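Local coordinates for protein glycosyl transferase (Staphylococcus aureus, PDB 5U02) that belongs to the glycosyltransferases of the TarS kind and comprises the linker and two C-terminal immunoglobulin-like (E-set) domains, assembled here as three subunits, at residues 133-138 / 159-164; 165-170 / 192-197. One frame throughout, in Å; residues are numbered along the deposited sequence.

Contact 1. Residues 133-138 / 159-164; sequences DIAKPK and EFMIGE
Pro-137 and Phe-160 make a close apolar pairing between the link 133-138 and the loop 159-164. The two side chains lie alongside and point the same way, so that CB of Pro-137 sits over one face of the aromatic ring, 3.8 Å from its centroid and offset toward the rim, in a CH-pi contact. CG of Phe-160 is anti to the backbone N (chi1 -158°), and CG2 of Ile-162 rests over the centre of the opposite face, leaving the ring clamped between proline and isoleucine. Ile-134 meets the same ring obliquely, its CG2 lying 3.9 Å from CE1 of Phe-160. Val-219 and Ile-221 of strand 212-221 also touch Phe-160.

The thioether of Met-161 works by its tip. Its chain runs extended through chi2 and then bends at chi3 (-43°), which lays CE against the backbone of the other segment, 3.2 Å from O of Asp-133 and 3.1 Å from N of Ala-135. The methyl group of Ala-135 lies beside the same CE.

Polar contacts are few and all made by the main chain. N of Lys-138 donates to O of Glu-159 over 3.1 Å, lying in the carbonyl plane with 152° at the hydrogen, and CA of Pro-137 approaches the same oxygen at 3.4 Å. Near the Phe-160 ring, in its plane, a water donates to O of Ala-135 and accepts from N of Met-161, spanning a gap the backbones do not close directly.

The link connects strand 129-132 of the small three-stranded sheet with strand 138-146 of the E-set sheet. Apolar side chains, one direct backbone hydrogen bond and one water therefore hold this passage between sheets to the loop, without a salt bridge between the two segments.

Contact 2. Residues 165-170 / 192-197; sequences GHYDVR and KQYRFN
The phenol oxygen of Tyr-167 is the polar centre of this buried contact. It forms a 2.7 Å hydrogen bond with OH of Tyr-194, in which either hydroxyl could be the donor, and accepts a second from NZ of Lys-192 at 3.0 Å. The lysine and Tyr-167 side chains cross at about a right angle, and the bend at chi4 (-68°) of an otherwise extended lysine brings NZ to OH; NZ is gripped again by O of Ile-162. A positive charge so close would probably polarise the phenol and favour its ionisation somewhat. CG of Tyr-167 takes the crowded position between backbone N and carbonyl carbon (chi1 53°), and the ring meets Phe-160 edge-to-face.

Strands 168-170 and 193-197 are not paired with each other: their axes pass 9.1 Å apart at 40°, and their side chains meet across the interior of the beta-sandwich expected of an E-set domain. Here CG1 of Val-169 lies over one face of the Tyr-194 ring, while CG2 comes within 3.4 Å of CD2 of Tyr-194 and 4.0 Å of CZ of Phe-196. The Phe-196 ring also reaches the backbone of Arg-170. Arg-170 leaves its strand on the side away from 192-197, and its guanidinium makes salt bridges with Glu-218 through NE and with Glu-164 of the third subunit through NH2.

Contact 1 closes before contact 2 opens, and the chain runs straight from Glu-164 into Gly-165, so the loop of the first leads into the strand of the second. Their centres lie 13 Å apart. Contact 1 sits where the chain passes from the three-stranded sheet into the beta-sandwich of the E-set domain; contact 2 lies further inside, between its facing strands 168-175 and 193-199. The two touch directly: CG of Glu-164 packs on OH of Tyr-194, and CB of Phe-160 on NZ of Lys-192. The entrance to the E-set domain is thus continuous with its interior, and Glu-164 and Arg-170 both extend this region to neighbouring subunits.

Contact 1. Residues 133-138 / 159-164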
ATOM      1  N   ASP A 133      15.637  -7.489  21.809  1.00 69.99           N
ATOM      2  CA  ASP A 133      15.526  -6.250  21.046  1.00 70.60           C
ATOM      3  C   ASP A 133      15.719  -6.513  19.552  1.00 69.15           C
ATOM      4  O   ASP A 133      16.332  -7.502  19.140  1.00 69.39           O
ATOM      5  CB  ASP A 133      16.560  -5.228  21.531  1.00 73.10           C
ATOM      6  CG  ASP A 133      16.098  -4.461  22.760  1.00 75.99           C
ATOM      7  OD1 ASP A 133      14.935  -4.631  23.174  1.00 75.78           O
ATOM      8  OD2 ASP A 133      16.904  -3.680  23.313  1.00 78.26           O
ATOM      9  N   ILE A 134      15.186  -5.608  18.735  1.00 67.23           N
ATOM     10  CA  ILE A 134      15.301  -5.693  17.284  1.00 63.70           C
ATOM     11  C   ILE A 134      16.266  -4.609  16.825  1.00 62.71           C
ATOM     12  O   ILE A 134      15.976  -3.411  16.942  1.00 64.93           O
ATOM     13  CB  ILE A 134      13.943  -5.554  16.586  1.00 61.51           C
ATOM     14  CG1 ILE A 134      12.927  -6.510  17.204  1.00 64.96           C
ATOM     15  CG2 ILE A 134      14.094  -5.822  15.096  1.00 59.49           C
ATOM     16  CD1 ILE A 134      11.714  -6.750  16.320  1.00 65.00           C
ATOM     17  N   ALA A 135      17.414  -5.030  16.294  1.00 58.73           N
ATOM     18  CA  ALA A 135      18.433  -4.118  15.800  1.00 54.16           C
ATOM     19  C   ALA A 135      18.045  -3.572  14.427  1.00 50.71           C
ATOM     20  O   ALA A 135      17.143  -4.079  13.759  1.00 42.82           O
ATOM     21  CB  ALA A 135      19.792  -4.816  15.744  1.00 55.93           C
ATOM     22  N   LYS A 136      18.740  -2.518  14.015  1.00 48.97           N
ATOM     23  CA  LYS A 136      18.447  -1.886  12.743  1.00 44.23           C
ATOM     24  C   LYS A 136      18.815  -2.816  11.591  1.00 40.80           C
ATOM     25  O   LYS A 136      19.860  -3.477  11.626  1.00 41.86           O
ATOM     26  CB  LYS A 136      19.205  -0.567  12.621  1.00 46.16           C
ATOM     27  CG  LYS A 136      18.376   0.581  12.086  1.00 50.10           C
ATOM     28  CD  LYS A 136      18.993   1.919  12.436  1.00 54.94           C
ATOM     29  CE  LYS A 136      19.785   2.487  11.271  1.00 53.51           C
ATOM     30  NZ  LYS A 136      20.152   3.912  11.500  1.00 52.17           N
ATOM     31  N   PRO A 137      17.976  -2.923  10.561  1.00 37.81           N
ATOM     32  CA  PRO A 137      18.322  -3.773   9.418  1.00 36.21           C
ATOM     33  C   PRO A 137      19.455  -3.180   8.603  1.00 39.16           C
ATOM     34  O   PRO A 137      19.589  -1.963   8.474  1.00 41.15           O
ATOM     35  CB  PRO A 137      17.033  -3.814   8.588  1.00 34.59           C
ATOM     36  CG  PRO A 137      16.299  -2.583   8.980  1.00 35.22           C
ATOM     37  CD  PRO A 137      16.602  -2.393  10.445  1.00 37.26           C
ATOM     38  N   LYS A 138      20.266  -4.062   8.040  1.00 38.51           N
ATOM     39  CA  LYS A 138      21.250  -3.663   7.043  1.00 42.09           C
ATOM     40  C   LYS A 138      20.583  -3.597   5.678  1.00 34.69           C
ATOM     41  O   LYS A 138      19.830  -4.499   5.298  1.00 32.19           O
ATOM     42  CB  LYS A 138      22.421  -4.652   7.008  1.00 47.54           C
ATOM     43  CG  LYS A 138      23.215  -4.730   8.298  1.00 53.31           C
ATOM     44  CD  LYS A 138      24.111  -3.512   8.468  1.00 58.56           C
ATOM     45  CE  LYS A 138      25.138  -3.733   9.570  1.00 65.56           C
ATOM     46  NZ  LYS A 138      26.121  -2.611   9.661  1.00 68.16           N
ATOM     47  N   GLU A 159      20.422  -8.296   6.267  1.00 64.20           N
ATOM     48  CA  GLU A 159      20.304  -8.861   7.603  1.00 64.75           C
ATOM     49  C   GLU A 159      19.206  -8.142   8.366  1.00 59.65           C
ATOM     50  O   GLU A 159      19.155  -6.908   8.384  1.00 58.62           O
ATOM     51  CB  GLU A 159      21.628  -8.777   8.367  1.00 67.94           C
ATOM     52  CG  GLU A 159      22.604  -9.876   7.988  1.00 74.41           C
ATOM     53  CD  GLU A 159      23.852  -9.878   8.848  1.00 78.67           C
ATOM     54  OE1 GLU A 159      23.825  -9.265   9.937  1.00 77.80           O
ATOM     55  OE2 GLU A 159      24.855 -10.500   8.439  1.00 81.40           O
ATOM     56  N   PHE A 160      18.330  -8.927   8.986  1.00 54.32           N
ATOM     57  CA  PHE A 160      17.205  -8.414   9.754  1.00 50.95           C
ATOM     58  C   PHE A 160      16.701  -9.554  10.623  1.00 52.35           C
ATOM     59  O   PHE A 160      16.479 -10.663  10.126  1.00 51.89           O
ATOM     60  CB  PHE A 160      16.093  -7.895   8.835  1.00 45.37           C
ATOM     61  CG  PHE A 160      15.169  -6.910   9.494  1.00 46.18           C
ATOM     62  CD1 PHE A 160      15.519  -6.300  10.688  1.00 47.20           C
ATOM     63  CD2 PHE A 160      13.940  -6.611   8.929  1.00 47.93           C
ATOM     64  CE1 PHE A 160      14.665  -5.399  11.300  1.00 48.61           C
ATOM     65  CE2 PHE A 160      13.082  -5.710   9.533  1.00 48.87           C
ATOM     66  CZ  PHE A 160      13.446  -5.104  10.724  1.00 48.70           C
ATOM     67  N   MET A 161      16.534  -9.290  11.915  1.00 52.31           N
ATOM     68  CA  MET A 161      16.183 -10.345  12.853  1.00 59.20           C
ATOM     69  C   MET A 161      14.716 -10.727  12.803  1.00 57.61           C
ATOM     70  O   MET A 161      14.235 -11.388  13.732  1.00 56.93           O
ATOM     71  CB  MET A 161      16.570  -9.937  14.275  1.00 63.96           C
ATOM     72  CG  MET A 161      18.020 -10.227  14.589  1.00 68.42           C
ATOM     73  SD  MET A 161      18.486  -9.671  16.230  1.00 76.63           S
ATOM     74  CE  MET A 161      17.682  -8.089  16.245  1.00 72.41           C
ATOM     75  N   ILE A 162      13.988 -10.346  11.756  1.00 53.36           N
ATOM     76  CA  ILE A 162      12.574 -10.680  11.653  1.00 53.87           C
ATOM     77  C   ILE A 162      12.233 -10.944  10.196  1.00 53.44           C
ATOM     78  O   ILE A 162      12.634 -10.184   9.304  1.00 53.35           O
ATOM     79  CB  ILE A 162      11.672  -9.583  12.255  1.00 54.35           C
ATOM     80  CG1 ILE A 162      10.193  -9.899  11.986  1.00 58.48           C
ATOM     81  CG2 ILE A 162      12.066  -8.227  11.734  1.00 50.62           C
ATOM     82  CD1 ILE A 162       9.200  -9.026  12.733  1.00 60.57           C
ATOM     83  N   GLY A 163      11.500 -12.031   9.960  1.00 50.48           N
ATOM     84  CA  GLY A 163      11.214 -12.481   8.618  1.00 47.81           C
ATOM     85  C   GLY A 163      10.208 -11.612   7.890  1.00 46.22           C
ATOM     86  O   GLY A 163       9.493 -10.787   8.463  1.00 42.81           O
ATOM     87  N   GLU A 164      10.167 -11.829   6.578  1.00 50.54           N
ATOM     88  CA  GLU A 164       9.283 -11.091   5.687  1.00 50.59           C
ATOM     89  C   GLU A 164       7.831 -11.197   6.143  1.00 53.33           C
ATOM     90  O   GLU A 164       7.391 -12.240   6.634  1.00 55.19           O
ATOM     91  CB  GLU A 164       9.431 -11.638   4.265  1.00 48.72           C
ATOM     92  CG  GLU A 164       9.108 -10.667   3.139  1.00 50.45           C
ATOM     93  CD  GLU A 164       7.625 -10.402   2.986  1.00 53.74           C
ATOM     94  OE1 GLU A 164       7.262  -9.283   2.563  1.00 50.88           O
ATOM     95  OE2 GLU A 164       6.823 -11.307   3.300  1.00 58.88           O
TER
HETATM   96  O   HOH W   1      18.160  -6.929  12.971  1.00 43.82           O

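Contact 2. Residues 165-170 / 192-197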
ATOM      1  N   GLY A 165       7.089 -10.102   5.987  1.00 55.32           N
ATOM      2  CA  GLY A 165       5.657 -10.102   6.172  1.00 57.58           C
ATOM      3  C   GLY A 165       5.168  -9.487   7.469  1.00 54.40           C
ATOM      4  O   GLY A 165       3.999  -9.095   7.544  1.00 56.81           O
ATOM      5  N   HIS A 166       6.015  -9.400   8.489  1.00 49.70           N
ATOM      6  CA  HIS A 166       5.597  -8.882   9.784  1.00 53.41           C
ATOM      7  C   HIS A 166       5.973  -7.421   9.979  1.00 51.32           C
ATOM      8  O   HIS A 166       5.701  -6.857  11.044  1.00 54.94           O
ATOM      9  CB  HIS A 166       6.181  -9.747  10.901  1.00 59.47           C
ATOM     10  CG  HIS A 166       5.854 -11.201  10.760  1.00 64.61           C
ATOM     11  ND1 HIS A 166       4.580 -11.693  10.943  1.00 65.46           N
ATOM     12  CD2 HIS A 166       6.626 -12.265  10.437  1.00 67.40           C
ATOM     13  CE1 HIS A 166       4.582 -12.999  10.743  1.00 67.43           C
ATOM     14  NE2 HIS A 166       5.811 -13.371  10.436  1.00 68.73           N
ATOM     15  N   TYR A 167       6.586  -6.794   8.978  1.00 45.66           N
ATOM     16  CA  TYR A 167       6.944  -5.387   9.036  1.00 40.77           C
ATOM     17  C   TYR A 167       6.515  -4.719   7.739  1.00 39.78           C
ATOM     18  O   TYR A 167       6.253  -5.381   6.734  1.00 44.15           O
ATOM     19  CB  TYR A 167       8.452  -5.198   9.263  1.00 35.88           C
ATOM     20  CG  TYR A 167       9.310  -5.941   8.264  1.00 36.66           C
ATOM     21  CD1 TYR A 167       9.777  -5.308   7.124  1.00 37.22           C
ATOM     22  CD2 TYR A 167       9.649  -7.276   8.458  1.00 39.72           C
ATOM     23  CE1 TYR A 167      10.558  -5.978   6.201  1.00 37.15           C
ATOM     24  CE2 TYR A 167      10.433  -7.955   7.541  1.00 39.83           C
ATOM     25  CZ  TYR A 167      10.884  -7.301   6.415  1.00 37.88           C
ATOM     26  OH  TYR A 167      11.662  -7.969   5.497  1.00 37.18           O
ATOM     27  N   ASP A 168       6.438  -3.393   7.773  1.00 39.07           N
ATOM     28  CA  ASP A 168       6.158  -2.596   6.589  1.00 37.73           C
ATOM     29  C   ASP A 168       7.375  -1.748   6.252  1.00 36.47           C
ATOM     30  O   ASP A 168       8.160  -1.383   7.134  1.00 35.83           O
ATOM     31  CB  ASP A 168       4.939  -1.690   6.792  1.00 42.52           C
ATOM     32  CG  ASP A 168       3.680  -2.464   7.130  1.00 47.97           C
ATOM     33  OD1 ASP A 168       3.619  -3.675   6.832  1.00 51.45           O
ATOM     34  OD2 ASP A 168       2.747  -1.855   7.692  1.00 49.03           O
ATOM     35  N   VAL A 169       7.532  -1.440   4.967  1.00 33.60           N
ATOM     36  CA  VAL A 169       8.635  -0.616   4.491  1.00 32.51           C
ATOM     37  C   VAL A 169       8.085   0.445   3.549  1.00 33.06           C
ATOM     38  O   VAL A 169       7.145   0.191   2.787  1.00 38.92           O
ATOM     39  CB  VAL A 169       9.737  -1.450   3.795  1.00 35.78           C
ATOM     40  CG1 VAL A 169      10.214  -2.581   4.700  1.00 39.56           C
ATOM     41  CG2 VAL A 169       9.261  -1.996   2.465  1.00 32.77           C
ATOM     42  N   ARG A 170       8.657   1.642   3.628  1.00 32.05           N
ATOM     43  CA  ARG A 170       8.382   2.718   2.690  1.00 32.36           C
ATOM     44  C   ARG A 170       9.704   3.369   2.326  1.00 27.68           C
ATOM     45  O   ARG A 170      10.665   3.319   3.096  1.00 26.64           O
ATOM     46  CB  ARG A 170       7.433   3.782   3.269  1.00 33.71           C
ATOM     47  CG  ARG A 170       6.099   3.259   3.747  1.00 43.09           C
ATOM     48  CD  ARG A 170       5.106   4.397   3.971  1.00 47.47           C
ATOM     49  NE  ARG A 170       5.430   5.228   5.129  1.00 46.54           N
ATOM     50  CZ  ARG A 170       4.771   6.342   5.445  1.00 44.95           C
ATOM     51  NH1 ARG A 170       3.763   6.753   4.681  1.00 45.52           N
ATOM     52  NH2 ARG A 170       5.115   7.047   6.518  1.00 38.00           N
ATOM     53  N   LYS A 192      13.341 -10.493   0.395  1.00 35.97           N
ATOM     54  CA  LYS A 192      13.728  -9.240   1.033  1.00 36.78           C
ATOM     55  C   LYS A 192      14.332  -8.246   0.044  1.00 36.01           C
ATOM     56  O   LYS A 192      15.139  -7.395   0.429  1.00 32.26           O
ATOM     57  CB  LYS A 192      14.693  -9.507   2.186  1.00 39.52           C
ATOM     58  CG  LYS A 192      14.044 -10.119   3.425  1.00 41.83           C
ATOM     59  CD  LYS A 192      15.110 -10.447   4.460  1.00 47.00           C
ATOM     60  CE  LYS A 192      14.520 -10.996   5.747  1.00 53.95           C
ATOM     61  NZ  LYS A 192      13.753  -9.957   6.483  1.00 57.85           N
ATOM     62  N   GLN A 193      13.954  -8.340  -1.227  1.00 36.45           N
ATOM     63  CA  GLN A 193      14.284  -7.332  -2.226  1.00 32.27           C
ATOM     64  C   GLN A 193      13.057  -6.457  -2.441  1.00 27.38           C
ATOM     65  O   GLN A 193      12.031  -6.940  -2.920  1.00 23.83           O
ATOM     66  CB  GLN A 193      14.708  -7.981  -3.541  1.00 31.59           C
ATOM     67  CG  GLN A 193      15.920  -8.879  -3.438  1.00 30.43           C
ATOM     68  CD  GLN A 193      16.161  -9.638  -4.718  1.00 32.07           C
ATOM     69  OE1 GLN A 193      17.074  -9.321  -5.474  1.00 39.27           O
ATOM     70  NE2 GLN A 193      15.343 -10.651  -4.966  1.00 32.17           N
ATOM     71  N   TYR A 194      13.167  -5.176  -2.100  1.00 28.88           N
ATOM     72  CA  TYR A 194      12.033  -4.260  -2.111  1.00 29.69           C
ATOM     73  C   TYR A 194      12.216  -3.223  -3.217  1.00 29.38           C
ATOM     74  O   TYR A 194      13.185  -2.456  -3.199  1.00 25.38           O
ATOM     75  CB  TYR A 194      11.880  -3.596  -0.741  1.00 25.25           C
ATOM     76  CG  TYR A 194      11.476  -4.583   0.340  1.00 26.13           C
ATOM     77  CD1 TYR A 194      12.427  -5.360   0.997  1.00 29.53           C
ATOM     78  CD2 TYR A 194      10.140  -4.769   0.667  1.00 23.58           C
ATOM     79  CE1 TYR A 194      12.055  -6.273   1.968  1.00 33.26           C
ATOM     80  CE2 TYR A 194       9.756  -5.675   1.633  1.00 26.25           C
ATOM     81  CZ  TYR A 194      10.719  -6.424   2.280  1.00 31.84           C
ATOM     82  OH  TYR A 194      10.361  -7.335   3.244  1.00 32.34           O
ATOM     83  N   ARG A 195      11.275  -3.195  -4.163  1.00 26.59           N
ATOM     84  CA  ARG A 195      11.361  -2.366  -5.359  1.00 25.70           C
ATOM     85  C   ARG A 195      10.374  -1.209  -5.278  1.00 26.27           C
ATOM     86  O   ARG A 195       9.189  -1.418  -5.005  1.00 27.36           O
ATOM     87  CB  ARG A 195      11.086  -3.197  -6.613  1.00 24.06           C
ATOM     88  CG  ARG A 195      10.892  -2.376  -7.880  1.00 29.15           C
ATOM     89  CD  ARG A 195      10.700  -3.294  -9.067  1.00 38.82           C
ATOM     90  NE  ARG A 195      11.896  -4.093  -9.300  1.00 47.85           N
ATOM     91  CZ  ARG A 195      12.621  -4.040 -10.410  1.00 48.80           C
ATOM     92  NH1 ARG A 195      12.251  -3.244 -11.405  1.00 41.57           N
ATOM     93  NH2 ARG A 195      13.701  -4.799 -10.528  1.00 53.94           N
ATOM     94  N   PHE A 196      10.861  -0.001  -5.541  1.00 26.57           N
ATOM     95  CA  PHE A 196      10.050   1.208  -5.481  1.00 26.75           C
ATOM     96  C   PHE A 196      10.083   1.895  -6.839  1.00 27.81           C
ATOM     97  O   PHE A 196      11.165   2.183  -7.367  1.00 26.68           O
ATOM     98  CB  PHE A 196      10.552   2.155  -4.386  1.00 25.79           C
ATOM     99  CG  PHE A 196      10.463   1.585  -2.997  1.00 23.10           C
ATOM    100  CD1 PHE A 196      11.472   0.772  -2.491  1.00 27.50           C
ATOM    101  CD2 PHE A 196       9.355   1.845  -2.208  1.00 20.51           C
ATOM    102  CE1 PHE A 196      11.382   0.244  -1.206  1.00 29.93           C
ATOM    103  CE2 PHE A 196       9.253   1.324  -0.935  1.00 23.06           C
ATOM    104  CZ  PHE A 196      10.266   0.523  -0.430  1.00 25.93           C
ATOM    105  N   ASN A 197       8.898   2.138  -7.409  1.00 26.15           N
ATOM    106  CA  ASN A 197       8.737   2.974  -8.595  1.00 24.29           C
ATOM    107  C   ASN A 197       8.360   4.372  -8.124  1.00 24.02           C
ATOM    108  O   ASN A 197       7.263   4.574  -7.595  1.00 28.58           O
ATOM    109  CB  ASN A 197       7.665   2.418  -9.531  1.00 27.68           C
ATOM    110  CG  ASN A 197       7.984   1.023 -10.033  1.00 26.14           C
ATOM    111  OD1 ASN A 197       9.141   0.675 -10.248  1.00 27.69           O
ATOM    112  ND2 ASN A 197       6.948   0.214 -10.220  1.00 25.92           N
TER